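Local coordinates for protein extracellular ligand-binding receptor (Rhodopseudomonas palustris, PDB 3SG0) that probably serves as a periplasmic solute-binding protein for transport, capturing aromatic acids such as benzoylformate (phenylglyoxylate), at residues D200-I211 / L229-F239; G248-K256 / E376-L384. All coordinates share one frame; numbering follows the deposited sequence. Where two conformers were deposited one is given.

Overall arrangement
Both contacts belong to the same half of this leucine-binding-family receptor, and their centres lie 20 Å apart. Contact 1 pairs two neighbouring helices on the four-stranded parallel sheet; contact 2 packs the loop and helix at 248-256 against a C-terminal beta hairpin, 376-384. They meet where Q231, on the second helix of contact 1, packs against the F254 ring of contact 2, OE1 to CZ 4.0 Å. Their relation to the ligand differs. Contact 2 includes G248 of the benzoylformate pocket, whereas in contact 1 the P230 side chain is about 13 Å from the ligand and that of D200 about 7 Å from the side chain of ligand-binding R198.

Contact 1. Residues D200-I211 / L229-F239; sequences DASVTGQVLKII and LPQKALRERGF
V207 packs on A233 and L234, CG1 nearest L234 CD2 and CG2 nearest A233 CB. CG1, anti to the backbone N (chi1 162°), approaches L234 CD2 at 3.8 Å, while CG2 lies 4.0 Å from A233 CB. With an alanine here both gamma methyls go, and L234 CD2 and A233 CB are likely to be left facing a gap. One turn earlier V203 and L229 meet tip to tip, V203 CG2 being 3.9 Å from L229 CG, and the same methyl rests on the CA of P230. At the other end I211 and L234 lie alongside, pointing opposite ways, with I211 CG1 near L234 CD2, and I211 CD1 reaches R237 CB at 3.6 Å.

R237 closes the outer side of this apolar seam. Its chain bends at chi2 and crosses T204 at about a right angle, bringing one guanidinium face over T204 CG2, with NH1 at 3.6 Å, while L208 CD2 packs on the R237 CD methylene. A water in the guanidinium plane accepts from R237 NE at 2.7 Å and also hydrogen-bonds T204 OG1, a polar bridge between segments that share no direct hydrogen bond.

Further out, an ST turn, T204 N to S202 OG, shapes the approach to the first helix, where V203 is the N-cap residue. The second helix ends in a Schellman motif with G238 at C-prime, which swings F239 back toward I211. Beneath the pair, V203, I210, P230 and L234 touch the strands of the parallel sheet. The axes of 204-211 and 229-236 cross at -52°, 9.7 Å apart at their closest, with strand 217-221 between them in sequence: an alpha-beta-alpha succession within one of the two alpha/beta lobes of a type I periplasmic binding protein.

Contact 2. Residues G248-K256 / E376-L384; sequences GVATEEFIK and EIRDGAFRL. With 173 (benzoyl-formic acid), chain B.
I255 and F382 lie alongside with opposed directions, which sets the isoleucine's terminal methyl on the flat of the ring. I255 CD1 stands 3.6 Å from the F382 centroid and 13° off the ring normal, a CH-pi contact over the face. Its extended chain (chi2 178°) carries CD1 to that spot, while the other branch, CG2, turns to the hairpin bend and lies 3.6 Å from G380 O. There a type I' turn joins R378 to A381.

The rim of the same ring faces polar atoms. T251 O lies at the edge near the ring plane, 3.5 Å from F382 CZ, and the E252 carboxylate stands nearly upright to the ring, 78° between planes, with OE2 3.3 Å from CD2. A water donates to E252 OE2 and accepts from F382 N, tying helix to strand. Beside this, I377 CD1 meets the edge of the F254 ring, 3.6 Å from CE2; V249 CB covers one face of that ring.

T251 caps the helix, its OG1 accepting from E253 N, and G248 CA touches benzoylformate C1D at 3.6 Å. With no direct hydrogen bond between the segments, the contact rests mainly on apolar and CH-pi packing, with a water linking E252 OE2 to F382 N; the two edge-on oxygens, T251 O and E252 OE2, probably gain some electrostatic attraction from the positive rim of the F382 ring.

Contact 1. Residues D200-I211 / L229-F239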
loop_
_atom_site.group_PDB
_atom_site.type_symbol
_atom_site.label_atom_id
_atom_site.label_comp_id
_atom_site.label_asym_id
_atom_site.label_seq_id
_atom_site.Cartn_x
_atom_site.Cartn_y
_atom_site.Cartn_z
ATOM N N ASP A 200 -5.667 5.425 18.527
ATOM C CA ASP A 200 -6.497 6.252 19.395
ATOM C C ASP A 200 -7.910 5.692 19.562
ATOM O O ASP A 200 -8.521 5.214 18.606
ATOM C CB ASP A 200 -6.599 7.685 18.867
ATOM C CG ASP A 200 -5.343 8.500 19.104
ATOM O OD1 ASP A 200 -4.432 8.034 19.818
ATOM O OD2 ASP A 200 -5.289 9.631 18.575
ATOM N N ALA A 201 -8.437 5.794 20.776
ATOM C CA ALA A 201 -9.793 5.337 21.079
ATOM C C ALA A 201 -10.896 6.305 20.628
ATOM O O ALA A 201 -12.040 5.899 20.409
ATOM C CB ALA A 201 -9.924 5.050 22.571
ATOM N N SER A 202 -10.552 7.582 20.505
ATOM C CA SER A 202 -11.530 8.625 20.215
ATOM C C SER A 202 -10.919 9.675 19.306
ATOM O O SER A 202 -9.730 9.969 19.419
ATOM C CB SER A 202 -12.003 9.295 21.515
ATOM O OG SER A 202 -12.806 10.433 21.226
ATOM N N VAL A 203 -11.741 10.241 18.428
ATOM C CA VAL A 203 -11.357 11.419 17.654
ATOM C C VAL A 203 -12.444 12.483 17.780
ATOM O O VAL A 203 -12.677 13.272 16.869
ATOM C CB VAL A 203 -11.124 11.087 16.167
ATOM C CG1 VAL A 203 -9.913 10.187 16.004
ATOM C CG2 VAL A 203 -12.364 10.446 15.557
ATOM N N THR A 204 -13.103 12.516 18.929
ATOM C CA THR A 204 -14.260 13.385 19.101
ATOM C C THR A 204 -13.934 14.873 18.995
ATOM O O THR A 204 -14.646 15.617 18.327
ATOM C CB THR A 204 -15.000 13.061 20.402
ATOM O OG1 THR A 204 -15.506 11.723 20.299
ATOM C CG2 THR A 204 -16.153 14.034 20.637
ATOM N N GLY A 205 -12.852 15.302 19.633
ATOM C CA GLY A 205 -12.453 16.697 19.556
ATOM C C GLY A 205 -12.194 17.131 18.124
ATOM O O GLY A 205 -12.640 18.193 17.683
ATOM N N GLN A 206 -11.475 16.295 17.384
ATOM C CA GLN A 206 -11.151 16.595 15.993
ATOM C C GLN A 206 -12.405 16.695 15.146
ATOM O O GLN A 206 -12.548 17.592 14.321
ATOM C CB GLN A 206 -10.245 15.502 15.419
ATOM C CG GLN A 206 -8.885 15.381 16.091
ATOM C CD GLN A 206 -8.831 14.324 17.183
ATOM O OE1 GLN A 206 -9.751 14.192 17.994
ATOM N NE2 GLN A 206 -7.744 13.566 17.204
ATOM N N VAL A 207 -13.308 15.744 15.332
ATOM C CA VAL A 207 -14.531 15.701 14.551
ATOM C C VAL A 207 -15.449 16.880 14.877
ATOM O O VAL A 207 -16.053 17.469 13.983
ATOM C CB VAL A 207 -15.236 14.340 14.726
ATOM C CG1 VAL A 207 -16.697 14.414 14.309
ATOM C CG2 VAL A 207 -14.483 13.266 13.945
ATOM N N LEU A 208 -15.548 17.241 16.152
ATOM C CA LEU A 208 -16.323 18.429 16.505
ATOM C C LEU A 208 -15.764 19.680 15.820
ATOM O O LEU A 208 -16.523 20.512 15.317
ATOM C CB LEU A 208 -16.392 18.614 18.022
ATOM C CG LEU A 208 -17.272 17.599 18.751
ATOM C CD1 LEU A 208 -17.125 17.739 20.263
ATOM C CD2 LEU A 208 -18.728 17.744 18.334
ATOM N N LYS A 209 -14.442 19.814 15.790
ATOM C CA LYS A 209 -13.816 20.953 15.122
ATOM C C LYS A 209 -14.138 20.970 13.629
ATOM O O LYS A 209 -14.455 22.019 13.060
ATOM C CB LYS A 209 -12.304 20.959 15.343
ATOM C CG LYS A 209 -11.898 21.363 16.746
ATOM C CD LYS A 209 -10.389 21.360 16.919
ATOM C CE LYS A 209 -10.006 21.759 18.338
ATOM N NZ LYS A 209 -8.531 21.783 18.539
ATOM N N ILE A 210 -14.054 19.808 12.992
ATOM C CA ILE A 210 -14.388 19.710 11.581
ATOM C C ILE A 210 -15.836 20.111 11.337
ATOM O O ILE A 210 -16.126 20.924 10.459
ATOM C CB ILE A 210 -14.123 18.291 11.055
ATOM C CG1 ILE A 210 -12.616 18.031 11.028
ATOM C CG2 ILE A 210 -14.721 18.113 9.666
ATOM C CD1 ILE A 210 -12.229 16.580 10.823
ATOM N N ILE A 211 -16.745 19.544 12.115
ATOM C CA ILE A 211 -18.159 19.843 11.950
ATOM C C ILE A 211 -18.450 21.334 12.133
ATOM O O ILE A 211 -19.263 21.904 11.404
ATOM C CB ILE A 211 -19.016 18.965 12.876
ATOM C CG1 ILE A 211 -19.050 17.537 12.322
ATOM C CG2 ILE A 211 -20.429 19.531 13.012
ATOM C CD1 ILE A 211 -19.667 16.510 13.249
ATOM N N LEU A 229 -13.249 4.649 12.530
ATOM C CA LEU A 229 -13.572 5.535 13.645
ATOM C C LEU A 229 -13.951 6.967 13.238
ATOM O O LEU A 229 -15.020 7.450 13.604
ATOM C CB LEU A 229 -12.425 5.538 14.656
ATOM C CG LEU A 229 -12.519 6.524 15.816
ATOM C CD1 LEU A 229 -13.760 6.255 16.652
ATOM C CD2 LEU A 229 -11.266 6.461 16.673
ATOM N N PRO A 230 -13.089 7.666 12.489
ATOM C CA PRO A 230 -13.482 9.040 12.139
ATOM C C PRO A 230 -14.739 9.120 11.274
ATOM O O PRO A 230 -15.501 10.075 11.406
ATOM C CB PRO A 230 -12.262 9.587 11.384
ATOM C CG PRO A 230 -11.480 8.360 10.973
ATOM C CD PRO A 230 -11.717 7.351 12.050
ATOM N N GLN A 231 -14.954 8.142 10.397
ATOM C CA GLN A 231 -16.134 8.176 9.545
ATOM C C GLN A 231 -17.409 7.941 10.363
ATOM O O GLN A 231 -18.392 8.665 10.209
ATOM C CB GLN A 231 -16.008 7.179 8.386
ATOM C CG GLN A 231 -17.211 7.209 7.457
ATOM C CD GLN A 231 -16.858 7.021 5.998
ATOM O OE1 GLN A 231 -15.716 6.730 5.640
ATOM N NE2 GLN A 231 -17.852 7.206 5.140
ATOM N N LYS A 232 -17.388 6.941 11.235
ATOM C CA LYS A 232 -18.516 6.713 12.132
ATOM C C LYS A 232 -18.762 7.908 13.047
ATOM O O LYS A 232 -19.909 8.275 13.298
ATOM C CB LYS A 232 -18.310 5.448 12.969
ATOM C CG LYS A 232 -18.500 4.156 12.199
ATOM C CD LYS A 232 -18.472 2.945 13.125
ATOM C CE LYS A 232 -19.858 2.586 13.629
ATOM N NZ LYS A 232 -20.706 2.020 12.541
ATOM N N ALA A 233 -17.697 8.512 13.557
ATOM C CA ALA A 233 -17.854 9.646 14.460
ATOM C C ALA A 233 -18.502 10.829 13.749
ATOM O O ALA A 233 -19.383 11.489 14.302
ATOM C CB ALA A 233 -16.511 10.040 15.062
ATOM N N LEU A 234 -18.085 11.089 12.516
ATOM C CA LEU A 234 -18.706 12.148 11.732
ATOM C C LEU A 234 -20.194 11.876 11.532
ATOM O O LEU A 234 -21.030 12.766 11.734
ATOM C CB LEU A 234 -18.003 12.291 10.383
ATOM C CG LEU A 234 -16.668 13.036 10.423
ATOM C CD1 LEU A 234 -15.814 12.683 9.224
ATOM C CD2 LEU A 234 -16.905 14.542 10.498
ATOM N N ARG A 235 -20.536 10.652 11.140
ATOM C CA ARG A 235 -21.933 10.322 10.885
ATOM C C ARG A 235 -22.764 10.392 12.162
ATOM O O ARG A 235 -23.888 10.907 12.153
ATOM C CB ARG A 235 -22.073 8.947 10.223
ATOM C CG ARG A 235 -21.490 8.861 8.816
ATOM C CD ARG A 235 -22.222 9.778 7.843
ATOM N NE ARG A 235 -21.780 9.562 6.467
ATOM C CZ ARG A 235 -21.571 10.536 5.586
ATOM N NH1 ARG A 235 -21.770 11.800 5.930
ATOM N NH2 ARG A 235 -21.162 10.242 4.355
ATOM N N GLU A 236 -22.215 9.887 13.259
ATOM C CA GLU A 236 -22.937 9.875 14.525
ATOM C C GLU A 236 -23.195 11.291 15.033
ATOM O O GLU A 236 -24.186 11.541 15.726
ATOM C CB GLU A 236 -22.181 9.033 15.557
ATOM C CG GLU A 236 -22.229 7.540 15.247
ATOM C CD GLU A 236 -21.240 6.729 16.059
ATOM O OE1 GLU A 236 -20.534 7.316 16.907
ATOM O OE2 GLU A 236 -21.166 5.501 15.842
ATOM N N ARG A 237 -22.310 12.219 14.681
ATOM C CA ARG A 237 -22.442 13.606 15.122
ATOM C C ARG A 237 -23.150 14.500 14.109
ATOM O O ARG A 237 -23.137 15.728 14.233
ATOM C CB ARG A 237 -21.085 14.182 15.535
ATOM C CG ARG A 237 -20.443 13.384 16.660
ATOM C CD ARG A 237 -19.660 14.241 17.633
ATOM N NE ARG A 237 -19.362 13.495 18.855
ATOM C CZ ARG A 237 -19.933 13.724 20.036
ATOM N NH1 ARG A 237 -19.600 12.988 21.087
ATOM N NH2 ARG A 237 -20.825 14.695 20.172
ATOM N N GLY A 238 -23.772 13.877 13.111
ATOM C CA GLY A 238 -24.715 14.574 12.255
ATOM C C GLY A 238 -24.209 15.021 10.902
ATOM O O GLY A 238 -24.957 15.629 10.138
ATOM N N PHE A 239 -22.955 14.731 10.582
ATOM C CA PHE A 239 -22.450 15.139 9.285
ATOM C C PHE A 239 -23.066 14.288 8.184
ATOM O O PHE A 239 -22.977 13.060 8.212
ATOM C CB PHE A 239 -20.927 15.069 9.219
ATOM C CG PHE A 239 -20.377 15.621 7.945
ATOM C CD1 PHE A 239 -20.447 16.982 7.690
ATOM C CD2 PHE A 239 -19.825 14.791 6.982
ATOM C CE1 PHE A 239 -19.971 17.508 6.516
ATOM C CE2 PHE A 239 -19.342 15.315 5.801
ATOM C CZ PHE A 239 -19.416 16.678 5.568
HETATM O O HOH W 1 -17.650 11.490 18.178
#

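Contact 2. Residues G248-K256 / E376-L384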
loop_
_atom_site.group_PDB
_atom_site.type_symbol
_atom_site.label_atom_id
_atom_site.label_comp_id
_atom_site.label_asym_id
_atom_site.label_seq_id
_atom_site.Cartn_x
_atom_site.Cartn_y
_atom_site.Cartn_z
ATOM N N GLY A 248 -6.008 3.050 1.730
ATOM C CA GLY A 248 -5.806 2.356 2.993
ATOM C C GLY A 248 -7.061 1.649 3.487
ATOM O O GLY A 248 -6.963 0.794 4.374
ATOM N N VAL A 249 -8.227 1.977 2.934
ATOM C CA VAL A 249 -9.466 1.373 3.406
ATOM C C VAL A 249 -9.976 0.247 2.512
ATOM O O VAL A 249 -11.048 -0.299 2.766
ATOM C CB VAL A 249 -10.598 2.423 3.605
ATOM C CG1 VAL A 249 -10.087 3.620 4.406
ATOM C CG2 VAL A 249 -11.224 2.857 2.274
ATOM N N ALA A 250 -9.206 -0.112 1.485
ATOM C CA ALA A 250 -9.687 -0.967 0.398
ATOM C C ALA A 250 -9.768 -2.454 0.761
ATOM O O ALA A 250 -9.584 -3.326 -0.099
ATOM C CB ALA A 250 -8.832 -0.746 -0.842
ATOM N N THR A 251 -10.072 -2.728 2.027
ATOM C CA THR A 251 -10.274 -4.082 2.522
ATOM C C THR A 251 -11.734 -4.299 2.908
ATOM O O THR A 251 -12.379 -3.418 3.484
ATOM C CB THR A 251 -9.373 -4.387 3.736
ATOM O OG1 THR A 251 -9.845 -5.588 4.354
ATOM C CG2 THR A 251 -9.389 -3.257 4.776
ATOM N N GLU A 252 -12.258 -5.477 2.601
ATOM C CA GLU A 252 -13.617 -5.804 3.011
ATOM C C GLU A 252 -13.808 -5.724 4.535
ATOM O O GLU A 252 -14.933 -5.576 5.007
ATOM C CB GLU A 252 -14.045 -7.159 2.445
ATOM C CG GLU A 252 -14.404 -7.120 0.959
ATOM C CD GLU A 252 -13.216 -6.901 0.029
ATOM O OE1 GLU A 252 -12.073 -7.259 0.397
ATOM O OE2 GLU A 252 -13.437 -6.370 -1.081
ATOM N N GLU A 253 -12.726 -5.790 5.308
ATOM C CA GLU A 253 -12.844 -5.620 6.761
ATOM C C GLU A 253 -13.348 -4.229 7.124
ATOM O O GLU A 253 -14.056 -4.052 8.118
ATOM C CB GLU A 253 -11.504 -5.856 7.459
ATOM C CG GLU A 253 -10.972 -7.263 7.321
ATOM C CD GLU A 253 -9.699 -7.484 8.115
ATOM O OE1 GLU A 253 -9.626 -6.996 9.261
ATOM O OE2 GLU A 253 -8.777 -8.139 7.593
ATOM N N PHE A 254 -12.967 -3.236 6.334
ATOM C CA PHE A 254 -13.415 -1.863 6.536
ATOM C C PHE A 254 -14.909 -1.748 6.246
ATOM O O PHE A 254 -15.650 -1.085 6.977
ATOM C CB PHE A 254 -12.600 -0.920 5.643
ATOM C CG PHE A 254 -13.081 0.507 5.642
ATOM C CD1 PHE A 254 -12.620 1.422 6.575
ATOM C CD2 PHE A 254 -13.980 0.939 4.683
ATOM C CE1 PHE A 254 -13.057 2.727 6.554
ATOM C CE2 PHE A 254 -14.415 2.247 4.656
ATOM C CZ PHE A 254 -13.951 3.145 5.599
ATOM N N ILE A 255 -15.362 -2.402 5.183
ATOM C CA ILE A 255 -16.779 -2.395 4.837
ATOM C C ILE A 255 -17.592 -3.057 5.937
ATOM O O ILE A 255 -18.631 -2.536 6.358
ATOM C CB ILE A 255 -17.048 -3.103 3.488
ATOM C CG1 ILE A 255 -16.395 -2.320 2.342
ATOM C CG2 ILE A 255 -18.554 -3.279 3.250
ATOM C CD1 ILE A 255 -16.554 -2.967 0.976
ATOM N N LYS A 256 -17.121 -4.199 6.421
ATOM C CA LYS A 256 -17.852 -4.955 7.434
ATOM C C LYS A 256 -17.958 -4.181 8.748
ATOM O O LYS A 256 -19.034 -4.090 9.345
ATOM C CB LYS A 256 -17.176 -6.305 7.666
ATOM C CG LYS A 256 -17.872 -7.195 8.687
ATOM C CD LYS A 256 -17.140 -8.523 8.817
ATOM C CE LYS A 256 -17.670 -9.350 9.975
ATOM N NZ LYS A 256 -16.835 -10.563 10.202
ATOM N N GLU A 376 -15.827 3.358 -5.188
ATOM C CA GLU A 376 -16.926 3.717 -4.308
ATOM C C GLU A 376 -17.391 2.470 -3.570
ATOM O O GLU A 376 -17.417 1.380 -4.150
ATOM C CB GLU A 376 -18.081 4.283 -5.142
ATOM C CG GLU A 376 -19.264 4.821 -4.350
ATOM C CD GLU A 376 -20.398 5.269 -5.257
ATOM O OE1 GLU A 376 -20.553 4.676 -6.344
ATOM O OE2 GLU A 376 -21.127 6.216 -4.888
ATOM N N ILE A 377 -17.758 2.618 -2.299
ATOM C CA ILE A 377 -18.427 1.536 -1.583
ATOM C C ILE A 377 -19.917 1.634 -1.892
ATOM O O ILE A 377 -20.582 2.592 -1.495
ATOM C CB ILE A 377 -18.171 1.597 -0.064
ATOM C CG1 ILE A 377 -16.663 1.499 0.204
ATOM C CG2 ILE A 377 -18.935 0.488 0.645
ATOM C CD1 ILE A 377 -16.296 1.647 1.663
ATOM N N ARG A 378 -20.420 0.660 -2.646
ATOM C CA ARG A 378 -21.827 0.617 -3.034
ATOM C C ARG A 378 -22.413 -0.728 -2.657
ATOM O O ARG A 378 -21.906 -1.765 -3.075
ATOM C CB ARG A 378 -21.988 0.809 -4.543
ATOM C CG ARG A 378 -21.833 2.228 -5.028
ATOM C CD ARG A 378 -22.719 2.490 -6.248
ATOM N NE ARG A 378 -22.552 1.494 -7.306
ATOM C CZ ARG A 378 -21.523 1.461 -8.148
ATOM N NH1 ARG A 378 -20.551 2.362 -8.046
ATOM N NH2 ARG A 378 -21.460 0.524 -9.085
ATOM N N ASP A 379 -23.485 -0.704 -1.873
ATOM C CA ASP A 379 -24.132 -1.931 -1.426
ATOM C C ASP A 379 -23.125 -2.910 -0.830
ATOM O O ASP A 379 -23.164 -4.108 -1.097
ATOM C CB ASP A 379 -24.907 -2.579 -2.578
ATOM C CG ASP A 379 -26.042 -1.701 -3.078
ATOM O OD1 ASP A 379 -26.676 -1.018 -2.246
ATOM O OD2 ASP A 379 -26.297 -1.689 -4.300
ATOM N N GLY A 380 -22.208 -2.383 -0.028
ATOM C CA GLY A 380 -21.295 -3.224 0.719
ATOM C C GLY A 380 -20.207 -3.889 -0.107
ATOM O O GLY A 380 -19.667 -4.915 0.301
ATOM N N ALA A 381 -19.872 -3.303 -1.253
ATOM C CA ALA A 381 -18.774 -3.803 -2.077
ATOM C C ALA A 381 -18.010 -2.653 -2.709
ATOM O O ALA A 381 -18.576 -1.584 -2.952
ATOM C CB ALA A 381 -19.299 -4.744 -3.161
ATOM N N PHE A 382 -16.723 -2.873 -2.974
ATOM C CA PHE A 382 -15.929 -1.914 -3.731
ATOM C C PHE A 382 -16.286 -1.979 -5.213
ATOM O O PHE A 382 -16.255 -3.046 -5.827
ATOM C CB PHE A 382 -14.434 -2.166 -3.532
ATOM C CG PHE A 382 -13.988 -2.011 -2.109
ATOM C CD1 PHE A 382 -14.070 -0.783 -1.472
ATOM C CD2 PHE A 382 -13.500 -3.096 -1.406
ATOM C CE1 PHE A 382 -13.663 -0.637 -0.148
ATOM C CE2 PHE A 382 -13.092 -2.968 -0.088
ATOM C CZ PHE A 382 -13.175 -1.733 0.545
ATOM N N ARG A 383 -16.618 -0.826 -5.782
ATOM C CA ARG A 383 -17.029 -0.736 -7.178
ATOM C C ARG A 383 -16.302 0.415 -7.849
ATOM O O ARG A 383 -15.919 1.380 -7.189
ATOM C CB ARG A 383 -18.536 -0.468 -7.270
ATOM C CG ARG A 383 -19.417 -1.472 -6.534
ATOM C CD ARG A 383 -19.349 -2.850 -7.163
ATOM N NE ARG A 383 -19.692 -2.818 -8.581
ATOM C CZ ARG A 383 -20.931 -2.896 -9.057
ATOM N NH1 ARG A 383 -21.963 -3.016 -8.231
ATOM N NH2 ARG A 383 -21.141 -2.849 -10.365
ATOM N N LEU A 384 -16.112 0.336 -9.159
ATOM C CA LEU A 384 -15.671 1.518 -9.885
ATOM C C LEU A 384 -16.736 2.599 -9.779
ATOM O O LEU A 384 -17.915 2.347 -10.036
ATOM C CB LEU A 384 -15.411 1.207 -11.354
ATOM C CG LEU A 384 -14.105 0.490 -11.672
ATOM C CD1 LEU A 384 -14.005 0.275 -13.173
ATOM C CD2 LEU A 384 -12.899 1.277 -11.174
HETATM O O1B 173 B . 1.586 3.236 4.009
HETATM C C1 173 B . 0.883 3.129 4.978
HETATM O O1A 173 B . 1.243 3.594 6.237
HETATM C C2 173 B . -0.549 2.688 4.834
HETATM O O2 173 B . -1.321 2.833 5.734
HETATM C C1G 173 B . -0.930 2.013 3.554
HETATM C C2D 173 B . -0.014 0.937 2.981
HETATM C C2E 173 B . -0.370 0.261 1.673
HETATM C C3 173 B . -1.641 0.683 0.938
HETATM C C1E 173 B . -2.544 1.777 1.539
HETATM C C1D 173 B . -2.204 2.448 2.854
HETATM O O HOH W 2 -15.891 -5.625 -2.064
#